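Local coordinates for putative trimethylamine methyltransferase (Rhizobium meliloti, PDB 4YYC), which probably acts as a methyltransferase, transferring methyl groups from one molecule to another, at residues 82-87 / 97-102; 168-173 / 494-499; 358-363 / 375-380. All blocks are in the same frame, centred on the assembly; numbering follows the deposited sequence. Where two conformers were deposited one is given.

Interaction 1: 82-87 / 97-102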
loop_
_atom_site.group_PDB
_atom_site.type_symbol
_atom_site.label_atom_id
_atom_site.label_comp_id
_atom_site.label_asym_id
_atom_site.label_seq_id
_atom_site.Cartn_x
_atom_site.Cartn_y
_atom_site.Cartn_z
ATOM N N GLU A 82 -21.762 -32.234 21.960
ATOM C CA GLU A 82 -22.909 -31.728 21.222
ATOM C C GLU A 82 -22.529 -31.434 19.749
ATOM O O GLU A 82 -23.277 -31.739 18.814
ATOM C CB GLU A 82 -23.442 -30.477 21.893
ATOM C CG GLU A 82 -24.623 -29.845 21.170
ATOM C CD GLU A 82 -25.057 -28.503 21.749
ATOM O OE1 GLU A 82 -24.396 -27.984 22.677
ATOM O OE2 GLU A 82 -26.095 -27.981 21.253
ATOM N N ALA A 83 -21.369 -30.845 19.555
ATOM C CA ALA A 83 -20.925 -30.528 18.198
ATOM C C ALA A 83 -20.770 -31.790 17.376
ATOM O O ALA A 83 -21.123 -31.827 16.189
ATOM C CB ALA A 83 -19.602 -29.768 18.240
ATOM N N LEU A 84 -20.183 -32.823 17.984
ATOM C CA LEU A 84 -20.033 -34.099 17.268
ATOM C C LEU A 84 -21.385 -34.704 16.898
ATOM O O LEU A 84 -21.544 -35.273 15.801
ATOM C CB LEU A 84 -19.192 -35.101 18.055
ATOM C CG LEU A 84 -17.760 -34.704 18.369
ATOM C CD1 LEU A 84 -17.053 -35.849 19.081
ATOM C CD2 LEU A 84 -17.001 -34.272 17.132
ATOM N N ASP A 85 -22.346 -34.626 17.809
ATOM C CA ASP A 85 -23.676 -35.119 17.512
ATOM C C ASP A 85 -24.323 -34.337 16.398
ATOM O O ASP A 85 -24.989 -34.928 15.556
ATOM C CB ASP A 85 -24.599 -35.108 18.727
ATOM C CG ASP A 85 -24.261 -36.166 19.734
ATOM O OD1 ASP A 85 -23.372 -37.025 19.502
ATOM O OD2 ASP A 85 -24.925 -36.197 20.802
ATOM N N LEU A 86 -24.117 -33.027 16.371
ATOM C CA LEU A 86 -24.683 -32.212 15.292
ATOM C C LEU A 86 -24.123 -32.607 13.932
ATOM O O LEU A 86 -24.850 -32.693 12.948
ATOM C CB LEU A 86 -24.488 -30.732 15.571
ATOM C CG LEU A 86 -25.367 -30.178 16.667
ATOM C CD1 LEU A 86 -24.848 -28.844 17.183
ATOM C CD2 LEU A 86 -26.801 -30.046 16.182
ATOM N N TRP A 87 -22.820 -32.876 13.893
ATOM C CA TRP A 87 -22.144 -33.254 12.657
ATOM C C TRP A 87 -22.592 -34.638 12.186
ATOM O O TRP A 87 -22.836 -34.824 10.998
ATOM C CB TRP A 87 -20.603 -33.151 12.788
ATOM C CG TRP A 87 -20.116 -31.750 12.573
ATOM C CD1 TRP A 87 -19.460 -30.941 13.460
ATOM C CD2 TRP A 87 -20.311 -30.964 11.385
ATOM N NE1 TRP A 87 -19.194 -29.730 12.879
ATOM C CE2 TRP A 87 -19.738 -29.701 11.619
ATOM C CE3 TRP A 87 -20.934 -31.209 10.146
ATOM C CZ2 TRP A 87 -19.746 -28.701 10.645
ATOM C CZ3 TRP A 87 -20.944 -30.210 9.193
ATOM C CH2 TRP A 87 -20.360 -28.966 9.467
ATOM N N GLN A 97 -12.774 -37.381 17.796
ATOM C CA GLN A 97 -13.097 -35.964 17.725
ATOM C C GLN A 97 -12.838 -35.404 16.354
ATOM O O GLN A 97 -12.979 -34.196 16.169
ATOM C CB GLN A 97 -12.305 -35.198 18.768
ATOM C CG GLN A 97 -12.584 -35.714 20.157
ATOM C CD GLN A 97 -12.085 -34.768 21.209
ATOM O OE1 GLN A 97 -12.865 -34.216 21.977
ATOM N NE2 GLN A 97 -10.781 -34.536 21.225
ATOM N N ARG A 98 -12.501 -36.258 15.378
ATOM C CA ARG A 98 -12.216 -35.780 14.012
ATOM C C ARG A 98 -13.481 -35.908 13.176
ATOM O O ARG A 98 -14.059 -36.994 13.082
ATOM C CB ARG A 98 -11.126 -36.636 13.383
ATOM C CG ARG A 98 -10.597 -36.113 12.052
ATOM C CD ARG A 98 -9.739 -34.888 12.207
ATOM N NE ARG A 98 -8.513 -35.213 12.935
ATOM C CZ ARG A 98 -7.445 -35.818 12.434
ATOM N NH1 ARG A 98 -7.362 -36.176 11.130
ATOM N NH2 ARG A 98 -6.418 -36.068 13.258
ATOM N N VAL A 99 -13.898 -34.806 12.563
ATOM C CA VAL A 99 -15.039 -34.818 11.675
ATOM C C VAL A 99 -14.574 -34.854 10.216
ATOM O O VAL A 99 -13.862 -33.964 9.793
ATOM C CB VAL A 99 -15.927 -33.596 11.901
ATOM C CG1 VAL A 99 -17.165 -33.709 11.044
ATOM C CG2 VAL A 99 -16.308 -33.489 13.370
ATOM N N HIS A 100 -14.974 -35.914 9.486
ATOM C CA HIS A 100 -14.686 -36.054 8.063
ATOM C C HIS A 100 -15.940 -35.685 7.277
ATOM O O HIS A 100 -17.032 -36.207 7.535
ATOM C CB HIS A 100 -14.236 -37.484 7.742
ATOM C CG HIS A 100 -12.946 -37.866 8.406
ATOM N ND1 HIS A 100 -11.732 -37.823 7.749
ATOM C CD2 HIS A 100 -12.674 -38.264 9.674
ATOM C CE1 HIS A 100 -10.772 -38.190 8.581
ATOM N NE2 HIS A 100 -11.319 -38.482 9.750
ATOM N N PHE A 101 -15.793 -34.824 6.279
ATOM C CA PHE A 101 -16.939 -34.219 5.605
ATOM C C PHE A 101 -17.086 -34.757 4.180
ATOM O O PHE A 101 -16.159 -34.631 3.372
ATOM C CB PHE A 101 -16.767 -32.695 5.539
ATOM C CG PHE A 101 -16.617 -32.033 6.897
ATOM C CD1 PHE A 101 -15.379 -31.963 7.518
ATOM C CD2 PHE A 101 -17.708 -31.447 7.524
ATOM C CE1 PHE A 101 -15.225 -31.334 8.740
ATOM C CE2 PHE A 101 -17.555 -30.833 8.758
ATOM C CZ PHE A 101 -16.317 -30.799 9.375
ATOM N N PRO A 102 -18.278 -35.264 3.831
ATOM C CA PRO A 102 -18.553 -35.547 2.437
ATOM C C PRO A 102 -18.386 -34.310 1.597
ATOM O O PRO A 102 -18.610 -33.208 2.070
ATOM C CB PRO A 102 -20.014 -35.950 2.430
ATOM C CG PRO A 102 -20.347 -36.342 3.794
ATOM C CD PRO A 102 -19.393 -35.666 4.710
#
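Leu84 and Trp87 meet Val99 from a helix whose backbone holds the shorter of the two hydrogen bonds found within these segments: Leu86 N donates to Glu82 O at 2.9 Å, with Trp87 N to Ala83 O one residue on. The polar end of Gln97 is served outside the contact, OE1 receiving the backbone N-H of Asp79. The side chains that meet between helix 81-90 and strand 98-100 of the small mixed sheet are apolar.

Val99 touches both Leu84 and Trp87. Its CG1 sits anti to the backbone N (chi1 -175°) and lies over the Trp87 five-membered ring, 4.3 Å from its centroid and 27° off the normal, which is a CH-pi contact displaced toward the rim. CG2 meets Leu84 CD2 at 3.9 Å and also nears the indole at Trp87 CD1. The same Leu84 CD2 comes near the backbone O of Gln97, at 4.1 Å.

Further along the indole, Phe101 turns an edge onto the same face that Val99 touches. The planes stand at 88° and the centroid of the Trp87 six-membered ring is 4.7 Å from that of Phe101, a T-shaped pair. One rim atom does most of the touching: Phe101 CE2 approaches Trp87 CH2 to 3.4 Å and stands 3.3 Å above the indole plane. Val99 CG1 also rests over a face of the Phe101 ring, filling the angle between the two aromatics.

Phe77 of strand 75-77 adds another edge-to-face ring to Trp87, and helix 286-307 brings Leu306 against the indole and Ala299 against Phe101. With rings and methyls as the mating surfaces and Gln97 OE1 bonded elsewhere, the attraction between these two segments is probably mainly dispersion and ring packing.

Interaction 2: 168-173 / 494-499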
loop_
_atom_site.group_PDB
_atom_site.type_symbol
_atom_site.label_atom_id
_atom_site.label_comp_id
_atom_site.label_asym_id
_atom_site.label_seq_id
_atom_site.Cartn_x
_atom_site.Cartn_y
_atom_site.Cartn_z
ATOM N N ALA A 168 -11.953 5.549 19.481
ATOM C CA ALA A 168 -12.678 4.909 18.396
ATOM C C ALA A 168 -14.018 5.605 18.101
ATOM O O ALA A 168 -14.408 5.722 16.931
ATOM C CB ALA A 168 -12.943 3.445 18.710
ATOM N N TYR A 169 -14.693 6.076 19.150
ATOM C CA TYR A 169 -15.930 6.851 18.997
ATOM C C TYR A 169 -15.658 8.139 18.215
ATOM O O TYR A 169 -16.430 8.524 17.349
ATOM C CB TYR A 169 -16.534 7.142 20.379
ATOM C CG TYR A 169 -17.662 8.113 20.346
ATOM C CD1 TYR A 169 -18.900 7.739 19.864
ATOM C CD2 TYR A 169 -17.470 9.446 20.735
ATOM C CE1 TYR A 169 -19.959 8.629 19.850
ATOM C CE2 TYR A 169 -18.528 10.348 20.720
ATOM C CZ TYR A 169 -19.756 9.931 20.271
ATOM O OH TYR A 169 -20.805 10.804 20.223
HETATM N N MSE A 170 -14.541 8.801 18.520
HETATM C CA MSE A 170 -14.205 10.069 17.898
HETATM C C MSE A 170 -13.596 9.925 16.519
HETATM O O MSE A 170 -13.799 10.812 15.688
HETATM C CB MSE A 170 -13.277 10.860 18.787
HETATM C CG MSE A 170 -14.000 11.316 20.034
HETATM SE SE MSE A 170 -12.861 12.386 21.236
HETATM C CE MSE A 170 -11.759 11.021 22.039
ATOM N N ALA A 171 -12.830 8.875 16.253
ATOM C CA ALA A 171 -12.125 8.694 14.962
ATOM C C ALA A 171 -13.187 8.651 13.840
ATOM O O ALA A 171 -14.044 7.759 13.838
ATOM C CB ALA A 171 -11.357 7.416 14.962
ATOM N N PRO A 172 -13.102 9.559 12.848
ATOM C CA PRO A 172 -14.246 9.652 11.931
ATOM C C PRO A 172 -14.442 8.423 11.032
ATOM O O PRO A 172 -15.576 8.133 10.650
ATOM C CB PRO A 172 -13.931 10.866 11.057
ATOM C CG PRO A 172 -12.901 11.609 11.767
ATOM C CD PRO A 172 -12.241 10.745 12.792
ATOM N N SER A 173 -13.378 7.695 10.705
ATOM C CA SER A 173 -13.522 6.511 9.853
ATOM C C SER A 173 -13.409 5.218 10.619
ATOM O O SER A 173 -13.292 4.159 10.017
ATOM C CB SER A 173 -12.576 6.547 8.628
ATOM O OG SER A 173 -12.989 7.509 7.677
ATOM N N GLU A 494 -9.340 15.103 25.926
ATOM C CA GLU A 494 -9.797 16.286 26.678
ATOM C C GLU A 494 -11.142 16.809 26.224
ATOM O O GLU A 494 -11.927 17.255 27.063
ATOM C CB GLU A 494 -8.754 17.414 26.627
ATOM C CG GLU A 494 -7.594 17.095 27.522
ATOM N N HIS A 495 -11.424 16.747 24.923
ATOM C CA HIS A 495 -12.660 17.267 24.378
ATOM C C HIS A 495 -13.807 16.309 24.252
ATOM O O HIS A 495 -14.918 16.725 23.983
ATOM C CB HIS A 495 -12.368 18.014 23.090
ATOM C CG HIS A 495 -11.546 19.242 23.355
ATOM N ND1 HIS A 495 -10.170 19.249 23.259
ATOM C CD2 HIS A 495 -11.893 20.454 23.858
ATOM C CE1 HIS A 495 -9.711 20.439 23.606
ATOM N NE2 HIS A 495 -10.736 21.192 23.967
ATOM N N TYR A 496 -13.535 15.040 24.498
ATOM C CA TYR A 496 -14.542 13.999 24.424
ATOM C C TYR A 496 -15.781 14.297 25.263
ATOM O O TYR A 496 -15.679 14.771 26.403
ATOM C CB TYR A 496 -13.914 12.685 24.901
ATOM C CG TYR A 496 -14.899 11.575 25.067
ATOM C CD1 TYR A 496 -15.261 10.778 24.008
ATOM C CD2 TYR A 496 -15.447 11.302 26.313
ATOM C CE1 TYR A 496 -16.162 9.729 24.170
ATOM C CE2 TYR A 496 -16.345 10.277 26.483
ATOM C CZ TYR A 496 -16.699 9.488 25.405
ATOM O OH TYR A 496 -17.582 8.453 25.576
ATOM N N GLU A 497 -16.942 14.034 24.672
ATOM C CA GLU A 497 -18.223 14.048 25.385
ATOM C C GLU A 497 -18.917 12.747 25.091
ATOM O O GLU A 497 -19.054 12.383 23.934
ATOM C CB GLU A 497 -19.086 15.167 24.868
ATOM C CG GLU A 497 -18.567 16.521 25.275
ATOM C CD GLU A 497 -19.521 17.644 24.919
ATOM O OE1 GLU A 497 -20.764 17.433 24.981
ATOM O OE2 GLU A 497 -19.027 18.729 24.567
ATOM N N ALA A 498 -19.327 12.046 26.124
ATOM C CA ALA A 498 -19.944 10.752 25.930
ATOM C C ALA A 498 -21.274 10.872 25.181
ATOM O O ALA A 498 -22.031 11.804 25.424
ATOM C CB ALA A 498 -20.134 10.034 27.250
ATOM N N PRO A 499 -21.556 9.937 24.282
ATOM C CA PRO A 499 -22.863 9.920 23.630
ATOM C C PRO A 499 -23.958 9.611 24.656
ATOM O O PRO A 499 -23.750 8.830 25.567
ATOM C CB PRO A 499 -22.758 8.780 22.622
ATOM C CG PRO A 499 -21.665 7.921 23.109
ATOM C CD PRO A 499 -20.726 8.782 23.909
HETATM O O HOH W 1 -20.729 12.835 21.818
#
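Tyr169 and selenomethionine Met170, in the last turn of helix 158-170, pack against the segment that leaves helix 481-495, through a CH-pi contact and a Met-aromatic contact. The CB of Tyr169 points toward that segment, and chi1 of 170° sets CG anti to the backbone N. Along one side of the ring, CD2 meets Tyr496 CE1 at 3.7 Å, the ring planes at 81° but the approach oblique; next to it, CE2 comes to 3.8 Å from Glu497 O. On the other side CE1 touches Pro499 CG at 3.7 Å. Pro499 CD stands over the ring face, 4.1 Å from the centroid and 3.9 Å from Tyr169 CZ. At the tip, Tyr169 OH touches Pro499 CB and is 2.6 Å from a water, which donates a hydrogen bond to Glu497 O. An alanine in place of Tyr169 would probably leave the Pro499 ring without its aromatic platform and the water bridge to Glu497 without its phenol end.

Tyr496 is fixed at its own far end by a hydrogen bond from OH to Tyr203 O. Lys206 NZ hydrogen-bonds the carbonyls of Ala168 and Tyr169 at the end of helix 158-170. Met170 completes the contact: its SE lies at the edge of the Tyr496 ring, 5.3 Å from the centroid and 87° off the normal, and approaches Tyr496 CB at 3.8 Å.

Interaction 3: 358-363 / 375-380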
loop_
_atom_site.group_PDB
_atom_site.type_symbol
_atom_site.label_atom_id
_atom_site.label_comp_id
_atom_site.label_asym_id
_atom_site.label_seq_id
_atom_site.Cartn_x
_atom_site.Cartn_y
_atom_site.Cartn_z
ATOM N N GLY A 358 -6.065 -5.333 8.135
ATOM C CA GLY A 358 -5.905 -4.304 9.153
ATOM C C GLY A 358 -4.549 -3.633 9.065
ATOM O O GLY A 358 -3.858 -3.733 8.064
ATOM N N SER A 359 -4.246 -2.804 10.050
ATOM C CA SER A 359 -2.975 -2.059 10.128
ATOM C C SER A 359 -2.000 -2.857 10.997
ATOM O O SER A 359 -1.736 -2.525 12.179
ATOM C CB SER A 359 -3.231 -0.640 10.653
ATOM O OG SER A 359 -4.063 0.095 9.739
ATOM N N LEU A 360 -1.519 -3.971 10.451
ATOM C CA LEU A 360 -0.728 -4.939 11.229
ATOM C C LEU A 360 0.755 -4.755 11.068
ATOM O O LEU A 360 1.215 -4.422 9.961
ATOM C CB LEU A 360 -1.080 -6.374 10.720
ATOM C CG LEU A 360 -2.555 -6.801 10.802
ATOM C CD1 LEU A 360 -2.740 -8.210 10.281
ATOM C CD2 LEU A 360 -3.119 -6.620 12.204
ATOM N N CYS A 361 1.514 -5.020 12.114
ATOM C CA CYS A 361 2.956 -4.907 12.106
ATOM C C CYS A 361 3.608 -5.627 13.272
ATOM O O CYS A 361 2.943 -6.013 14.270
ATOM C CB CYS A 361 3.364 -3.438 12.126
ATOM S SG CYS A 361 2.902 -2.565 13.667
ATOM N N GLY A 362 4.914 -5.800 13.163
ATOM C CA GLY A 362 5.716 -6.452 14.174
ATOM C C GLY A 362 6.681 -5.523 14.880
ATOM O O GLY A 362 7.373 -5.933 15.816
ATOM N N SER A 363 6.788 -4.282 14.435
ATOM C CA SER A 363 7.670 -3.346 15.094
ATOM C C SER A 363 7.303 -3.045 16.520
ATOM O O SER A 363 6.162 -3.166 16.914
ATOM C CB SER A 363 7.650 -2.016 14.324
ATOM O OG SER A 363 8.720 -1.204 14.729
ATOM N N ALA A 375 0.813 -0.195 6.284
ATOM C CA ALA A 375 0.359 0.310 5.028
ATOM C C ALA A 375 0.226 -0.828 3.983
ATOM O O ALA A 375 -0.755 -0.882 3.220
ATOM C CB ALA A 375 1.321 1.342 4.500
ATOM N N ASN A 376 1.172 -1.746 3.959
ATOM C CA ASN A 376 1.121 -2.845 3.023
ATOM C C ASN A 376 -0.123 -3.675 3.335
ATOM O O ASN A 376 -0.859 -4.070 2.424
ATOM C CB ASN A 376 2.376 -3.679 3.059
ATOM C CG ASN A 376 3.580 -2.943 2.499
ATOM O OD1 ASN A 376 3.484 -1.885 1.839
ATOM N ND2 ASN A 376 4.755 -3.533 2.759
ATOM N N THR A 377 -0.370 -3.894 4.610
ATOM C CA THR A 377 -1.512 -4.732 4.983
ATOM C C THR A 377 -2.818 -3.986 4.713
ATOM O O THR A 377 -3.774 -4.552 4.186
ATOM C CB THR A 377 -1.437 -5.152 6.468
ATOM O OG1 THR A 377 -0.132 -5.697 6.789
ATOM C CG2 THR A 377 -2.457 -6.199 6.795
ATOM N N LEU A 378 -2.866 -2.692 5.067
ATOM C CA LEU A 378 -4.098 -1.920 4.925
ATOM C C LEU A 378 -4.496 -1.659 3.471
ATOM O O LEU A 378 -5.682 -1.721 3.098
ATOM C CB LEU A 378 -3.995 -0.608 5.707
ATOM C CG LEU A 378 -5.262 0.252 5.721
ATOM C CD1 LEU A 378 -6.327 -0.490 6.520
ATOM C CD2 LEU A 378 -4.905 1.589 6.374
ATOM N N ASN A 379 -3.523 -1.391 2.617
ATOM C CA ASN A 379 -3.845 -1.205 1.202
ATOM C C ASN A 379 -4.424 -2.497 0.594
ATOM O O ASN A 379 -5.389 -2.439 -0.137
ATOM C CB ASN A 379 -2.631 -0.644 0.422
ATOM C CG ASN A 379 -2.412 0.853 0.677
ATOM O OD1 ASN A 379 -3.293 1.704 0.429
ATOM N ND2 ASN A 379 -1.219 1.190 1.141
HETATM N N MSE A 380 -3.869 -3.640 0.928
HETATM C CA MSE A 380 -4.437 -4.936 0.495
HETATM C C MSE A 380 -5.828 -5.076 1.048
HETATM O O MSE A 380 -6.755 -5.500 0.366
HETATM C CB MSE A 380 -3.521 -6.086 0.904
HETATM C CG MSE A 380 -4.091 -7.476 0.729
HETATM SE SE MSE A 380 -5.375 -8.010 2.086
HETATM C CE MSE A 380 -4.117 -8.134 3.574
#
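This is a buried contact between a loop and a helix, in which the loop after strand 354-355 returns against helix 368-383, the next helix in the chain. Thr377 and Gly358 form its tightest point. The Thr377 CB points toward the loop, and Gly358 O comes to 3.1 Å from Thr377 CG2 and 3.2 Å from Thr377 CB. Gly358 O is also 3.3 Å from Leu378 N, but the angle is too poor for a hydrogen bond.

Thr377 OG1 lies beside its backbone N (chi1 -50°) and hydrogen-bonds to Glu373 O one turn earlier, which leaves CG2 for the loop. That methyl meets Leu360 CD1 at 4.0 Å, the two side chains crossing at about a right angle. Ser359 OG, hydrogen-bonded to Ala392 O, packs on the branched end of Leu378, 3.8 Å from CD2.

Helix 368-383 also faces the second subunit, where Ala375 packs on Ala375 of that chain. The side chain of Leu360 is about 7 Å from a bound unknown ligand. Strands 208-209, 240-245, 269-277, 313-322 and 354-355 pair in parallel and alternate with helices along the chain, so this strand-loop-helix passage is consistent with a beta-alpha unit of a TIM barrel.

How the interactions relate
From the N terminus, interaction 1 comes first and closes a short loop of nine residues, seating helix 81-90 on the neighbouring small sheet. The chain then runs on to 168-173, where interaction 2 opens; it closes only at 494-499, joining the ends of helices 158-170 and 481-495 across 320 intervening residues. Interaction 3 is nested within that long loop, and its own short loop of eleven residues ties 358-363 to helix 368-383. Interactions 1 and 2 lie on opposite sides of the chain's centre, their centres 46 Å apart. Interactions 2 and 3 are nearer neighbours, with nearest atoms about 9 Å apart, yet none of the three touches another.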